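Local coordinates for Phospholipase/Carboxylesterase (PDB 4H0C), which probably hydrolyses carboxylic esters, and perhaps palmitoyl thioesters on proteins, as an alpha/beta hydrolase of the phospholipase/carboxylesterase family, at residues Thr118-Arg123 and Ile142-Gly147; Phe149-Val154 and Asp179-Val184. One frame throughout, in Å; residues are numbered along the deposited sequence. Where two conformers were deposited one is given.

Contact 1 (Thr118-Arg123 and Ile142-Gly147); sequences TTRNAR and IGNYKG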
loop_
_atom_site.group_PDB
_atom_site.type_symbol
_atom_site.label_atom_id
_atom_site.label_comp_id
_atom_site.label_asym_id
_atom_site.label_seq_id
_atom_site.Cartn_x
_atom_site.Cartn_y
_atom_site.Cartn_z
ATOM N N THR A 118 3.090 2.169 5.863
ATOM C CA THR A 118 3.956 3.318 5.632
ATOM C C THR A 118 3.746 4.405 6.689
ATOM O O THR A 118 4.666 5.110 6.993
ATOM C CB THR A 118 3.844 3.890 4.216
ATOM O OG1 THR A 118 2.481 4.187 3.949
ATOM C CG2 THR A 118 4.349 2.864 3.187
ATOM N N THR A 119 2.529 4.526 7.224
ATOM C CA THR A 119 2.194 5.554 8.211
ATOM C C THR A 119 2.653 5.141 9.631
ATOM O O THR A 119 3.023 5.989 10.467
ATOM C CB THR A 119 0.709 5.925 8.093
ATOM O OG1 THR A 119 0.437 6.224 6.711
ATOM C CG2 THR A 119 0.375 7.184 8.914
ATOM N N ARG A 120 2.701 3.836 9.891
ATOM C CA ARG A 120 3.337 3.370 11.143
ATOM C C ARG A 120 4.849 3.512 11.093
ATOM O O ARG A 120 5.511 3.488 12.143
ATOM C CB ARG A 120 2.963 1.904 11.403
ATOM C CG ARG A 120 1.513 1.725 11.837
ATOM C CD ARG A 120 1.281 0.298 12.280
ATOM N NE ARG A 120 -0.126 0.048 12.564
ATOM C CZ ARG A 120 -0.566 -0.828 13.463
ATOM N NH1 ARG A 120 0.300 -1.501 14.225
ATOM N NH2 ARG A 120 -1.865 -1.001 13.623
ATOM N N ASN A 121 5.394 3.635 9.875
ATOM C CA ASN A 121 6.838 3.611 9.641
ATOM C C ASN A 121 7.238 4.719 8.697
ATOM O O ASN A 121 7.869 4.463 7.675
ATOM C CB ASN A 121 7.249 2.248 9.062
ATOM C CG ASN A 121 6.947 1.110 10.017
ATOM O OD1 ASN A 121 7.682 0.896 10.988
ATOM N ND2 ASN A 121 5.865 0.384 9.764
ATOM N N ALA A 122 6.789 5.939 8.995
ATOM C CA ALA A 122 6.940 7.059 8.048
ATOM C C ALA A 122 8.387 7.502 7.990
ATOM O O ALA A 122 9.027 7.653 9.013
ATOM C CB ALA A 122 6.022 8.220 8.402
ATOM N N ARG A 123 8.892 7.624 6.777
ATOM C CA ARG A 123 10.206 8.173 6.508
ATOM C C ARG A 123 10.198 8.606 5.067
ATOM O O ARG A 123 9.169 8.546 4.432
ATOM C CB ARG A 123 11.322 7.169 6.784
ATOM C CG ARG A 123 11.073 5.778 6.266
ATOM C CD ARG A 123 12.195 4.918 6.801
ATOM N NE ARG A 123 12.056 3.501 6.559
ATOM C CZ ARG A 123 13.102 2.682 6.442
ATOM N NH1 ARG A 123 14.346 3.170 6.506
ATOM N NH2 ARG A 123 12.905 1.386 6.239
ATOM N N ILE A 142 -4.146 7.003 16.443
ATOM C CA ILE A 142 -3.066 7.890 15.997
ATOM C C ILE A 142 -1.747 7.539 16.668
ATOM O O ILE A 142 -0.657 7.818 16.116
ATOM C CB ILE A 142 -3.393 9.400 16.240
ATOM C CG1 ILE A 142 -4.781 9.745 15.723
ATOM C CG2 ILE A 142 -2.347 10.315 15.598
ATOM C CD1 ILE A 142 -4.955 9.507 14.245
ATOM N N GLY A 143 -1.829 6.932 17.857
ATOM C CA GLY A 143 -0.630 6.602 18.605
ATOM C C GLY A 143 0.276 5.590 17.933
ATOM O O GLY A 143 1.454 5.475 18.316
ATOM N N ASN A 144 -0.261 4.867 16.938
ATOM C CA ASN A 144 0.516 3.924 16.125
ATOM C C ASN A 144 1.342 4.562 15.012
ATOM O O ASN A 144 2.225 3.903 14.428
ATOM C CB ASN A 144 -0.406 2.873 15.512
ATOM C CG ASN A 144 -0.999 1.942 16.553
ATOM O OD1 ASN A 144 -0.457 1.759 17.659
ATOM N ND2 ASN A 144 -2.109 1.345 16.211
ATOM N N TYR A 145 1.071 5.836 14.726
ATOM C CA TYR A 145 1.653 6.475 13.561
ATOM C C TYR A 145 2.856 7.296 13.956
ATOM O O TYR A 145 2.745 8.221 14.777
ATOM C CB TYR A 145 0.613 7.302 12.816
ATOM C CG TYR A 145 -0.558 6.482 12.336
ATOM C CD1 TYR A 145 -0.360 5.205 11.773
ATOM C CD2 TYR A 145 -1.882 6.945 12.488
ATOM C CE1 TYR A 145 -1.430 4.431 11.352
ATOM C CE2 TYR A 145 -2.950 6.184 12.048
ATOM C CZ TYR A 145 -2.725 4.931 11.491
ATOM O OH TYR A 145 -3.808 4.198 11.074
ATOM N N LYS A 146 4.012 6.913 13.423
ATOM C CA LYS A 146 5.277 7.534 13.829
ATOM C C LYS A 146 6.153 7.805 12.629
ATOM O O LYS A 146 6.125 7.055 11.650
ATOM C CB LYS A 146 6.070 6.664 14.832
ATOM C CG LYS A 146 5.318 6.279 16.091
ATOM C CD LYS A 146 5.267 7.424 17.079
ATOM C CE LYS A 146 4.529 6.990 18.336
ATOM N NZ LYS A 146 4.387 8.155 19.233
ATOM N N GLY A 147 6.946 8.867 12.716
ATOM C CA GLY A 147 7.892 9.179 11.670
ATOM C C GLY A 147 7.573 10.491 10.976
ATOM O O GLY A 147 6.708 11.255 11.420
HETATM O O HOH W 1 4.808 2.752 14.638
#
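Thr-119 and Tyr-145 cross obliquely, with the threonine methyl set over one face of the phenol ring. CG2 of Thr-119 stands 3.9 Å from the centroid of the Tyr-145 ring and 28° off its normal, which meets the criteria of a CH-pi contact. The threonine torsion allows this: CG2 is anti to the backbone N, while OG1 (chi1 -51°) lies beside that N and is hydrogen-bonded to Leu-115 O. The ring's outer end is fixed as well, since Tyr-145 OH bonds to Glu-116, the same carboxylate that forms a salt bridge with Arg-120 NE.

Arg-120 runs alongside Asn-144, both pointing the same way. Its chain is extended from CG to NE, and Asn-144 ND2 lies over one face of the guanidinium, 3.5 Å above the plane and toward its rim, the two flat groups being 34° apart. Lower down, a water donates to both backbone carbonyls, 2.7 Å from Arg-120 O and 2.8 Å from Asn-144 O.

The main chains meet beyond the side chains. Ala-122 N donates to Lys-146 O over 3.0 Å, in the carbonyl plane, whereas the bond from Lys-146 N to Thr-119 O is weak. At Gly-147 a beta carbon would fall 2.0 Å from Ala-122 O, so the close approach depends on the missing side chain. The arrangement seats the loop after strand 127-131 against the C-terminal end of helix 109-120, the helix that follows the apparent nucleophile elbow of this alpha/beta-hydrolase fold.

Contact 2 (Phe149-Val154 and Asp179-Val184); sequences FKQTPV and DMNAAV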
loop_
_atom_site.group_PDB
_atom_site.type_symbol
_atom_site.label_atom_id
_atom_site.label_comp_id
_atom_site.label_asym_id
_atom_site.label_seq_id
_atom_site.Cartn_x
_atom_site.Cartn_y
_atom_site.Cartn_z
ATOM N N PHE A 149 7.302 11.868 6.758
ATOM C CA PHE A 149 7.452 11.454 5.369
ATOM C C PHE A 149 8.487 12.261 4.545
ATOM O O PHE A 149 8.859 11.851 3.438
ATOM C CB PHE A 149 6.096 11.435 4.666
ATOM C CG PHE A 149 5.252 10.248 5.018
ATOM C CD1 PHE A 149 5.568 8.978 4.537
ATOM C CD2 PHE A 149 4.112 10.404 5.794
ATOM C CE1 PHE A 149 4.752 7.887 4.824
ATOM C CE2 PHE A 149 3.292 9.321 6.101
ATOM C CZ PHE A 149 3.606 8.059 5.616
ATOM N N LYS A 150 8.942 13.387 5.086
ATOM C CA LYS A 150 9.942 14.217 4.414
ATOM C C LYS A 150 9.506 14.512 2.974
ATOM O O LYS A 150 10.315 14.458 2.048
ATOM C CB LYS A 150 11.320 13.531 4.437
ATOM C CG LYS A 150 11.818 13.126 5.826
ATOM C CD LYS A 150 12.400 14.314 6.580
ATOM C CE LYS A 150 13.498 13.886 7.566
ATOM N NZ LYS A 150 12.998 13.105 8.729
ATOM N N GLN A 151 8.216 14.794 2.793
ATOM C CA GLN A 151 7.665 15.222 1.503
ATOM C C GLN A 151 7.480 14.064 0.514
ATOM O O GLN A 151 7.253 14.314 -0.677
ATOM C CB GLN A 151 8.484 16.381 0.861
ATOM C CG GLN A 151 8.732 17.511 1.842
ATOM C CD GLN A 151 9.396 18.718 1.242
ATOM O OE1 GLN A 151 9.689 18.776 0.033
ATOM N NE2 GLN A 151 9.608 19.717 2.078
ATOM N N THR A 152 7.519 12.813 0.996
ATOM C CA THR A 152 7.192 11.645 0.133
ATOM C C THR A 152 5.895 11.896 -0.649
ATOM O O THR A 152 4.847 12.180 -0.040
ATOM C CB THR A 152 6.970 10.347 0.952
ATOM O OG1 THR A 152 8.160 9.982 1.646
ATOM C CG2 THR A 152 6.553 9.195 0.042
ATOM N N PRO A 153 5.945 11.752 -1.985
ATOM C CA PRO A 153 4.712 11.900 -2.759
ATOM C C PRO A 153 3.791 10.707 -2.499
ATOM O O PRO A 153 4.246 9.568 -2.553
ATOM C CB PRO A 153 5.194 11.922 -4.224
ATOM C CG PRO A 153 6.673 12.189 -4.156
ATOM C CD PRO A 153 7.159 11.711 -2.822
ATOM N N VAL A 154 2.513 10.978 -2.221
ATOM C CA VAL A 154 1.516 9.949 -1.948
ATOM C C VAL A 154 0.302 10.221 -2.820
ATOM O O VAL A 154 -0.169 11.354 -2.890
ATOM C CB VAL A 154 1.065 9.944 -0.459
ATOM C CG1 VAL A 154 -0.008 8.892 -0.199
ATOM C CG2 VAL A 154 2.249 9.739 0.480
ATOM N N ASP A 179 -0.423 15.816 7.974
ATOM C CA ASP A 179 0.192 16.127 9.278
ATOM C C ASP A 179 1.577 15.517 9.467
ATOM O O ASP A 179 2.441 16.108 10.127
ATOM C CB ASP A 179 -0.753 15.754 10.430
ATOM C CG ASP A 179 -1.853 16.790 10.634
ATOM O OD1 ASP A 179 -1.765 17.915 10.060
ATOM O OD2 ASP A 179 -2.814 16.477 11.366
HETATM N N MSE A 180 1.799 14.353 8.856
HETATM C CA MSE A 180 3.086 13.675 8.941
HETATM C C MSE A 180 4.005 14.027 7.788
HETATM O O MSE A 180 5.019 13.359 7.560
HETATM C CB MSE A 180 2.869 12.183 9.072
HETATM C CG MSE A 180 2.112 11.853 10.354
HETATM SE SE MSE A 180 1.824 10.002 10.420
HETATM C CE MSE A 180 3.699 9.470 10.728
ATOM N N ASN A 181 3.654 15.105 7.079
ATOM C CA ASN A 181 4.542 15.717 6.088
ATOM C C ASN A 181 4.682 14.925 4.788
ATOM O O ASN A 181 5.671 15.082 4.077
ATOM C CB ASN A 181 5.932 16.069 6.679
ATOM C CG ASN A 181 6.715 17.075 5.818
ATOM O OD1 ASN A 181 6.132 17.940 5.122
ATOM N ND2 ASN A 181 8.037 16.977 5.873
ATOM N N ALA A 182 3.691 14.108 4.444
ATOM C CA ALA A 182 3.629 13.583 3.079
ATOM C C ALA A 182 3.236 14.714 2.119
ATOM O O ALA A 182 2.578 15.687 2.527
ATOM C CB ALA A 182 2.626 12.439 3.001
ATOM N N ALA A 183 3.626 14.580 0.851
ATOM C CA ALA A 183 3.092 15.449 -0.235
ATOM C C ALA A 183 1.908 14.707 -0.872
ATOM O O ALA A 183 2.093 13.847 -1.731
ATOM C CB ALA A 183 4.193 15.781 -1.258
ATOM N N VAL A 184 0.693 15.012 -0.423
ATOM C CA VAL A 184 -0.467 14.179 -0.738
ATOM C C VAL A 184 -1.313 14.661 -1.914
ATOM O O VAL A 184 -1.720 15.818 -1.958
ATOM C CB VAL A 184 -1.385 13.980 0.487
ATOM C CG1 VAL A 184 -2.530 13.021 0.158
ATOM C CG2 VAL A 184 -0.565 13.433 1.641
#
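From CB outward, the Phe-149 side chain lies along residues 180-182, where the chain leaves helix 167-179. CB rests 3.6 Å from Ala-182 N, and CG, anti to the carbonyl carbon (chi1 -77°), brings the ring against residues Met-180 to Ala-182. CD2 is the busiest atom: it meets Ala-182 CB at 3.8 Å and Met-180 O, both oblique to the ring, and also touches Met-180 CB. CE2 still reaches Met-180 CB, and the tip, CZ, passes on to helix 109-120 at Thr-118. An alanine at Phe-149 would remove the ring and would probably loosen the packing among Ala-182, the selenomethionine Met-180 and that helix.

The backbone of Phe-149 is equally engaged. Its N donates to Met-180 O in a nearly straight bond of 2.8 Å, with an angle of 177° at the hydrogen. Its O accepts from Thr-152 N, which closes a type I' turn, and also from Thr-152 OG1.

Helix 167-179 ends here in a Schellman motif with Asn-181 at the positive-phi C-prime position, and strand 183-190 then starts parallel to strand 153-160, completing a beta-alpha-beta unit. Gln-151 N donates to Asn-181 O at the turn, after which regular pairing begins: Ala-183 N to Thr-152 O, 2.8 Å, and Val-154 N to Ala-183 O, 2.9 Å. Val-154 and Val-184 share one face of the sheet, and Val-154 CG2 packs 3.7 Å from Ala-182 CB.

In the fold
From the N terminus, the chain reaches contact 1 at the end of helix 109-120, passes through strand 127-131, and returns at 142-147 to close that loop. It then enters 149-154 almost at once, runs through strand 153-160 and helix 167-179, and closes contact 2 at 179-184. The two loops therefore follow in series, neither enclosing nor crossing the other. In space they adjoin, with centres 12 Å apart: Thr-119 CG2 and Ala-122 CB each lie 3.5 Å from a Met-180 side-chain atom, SE and CE respectively. Contact 1 holds the loop after strand 127-131 to the end of helix 109-120, contact 2 pairs strands 153-160 and 183-190 at the sheet edge, and Met-180 joins the two.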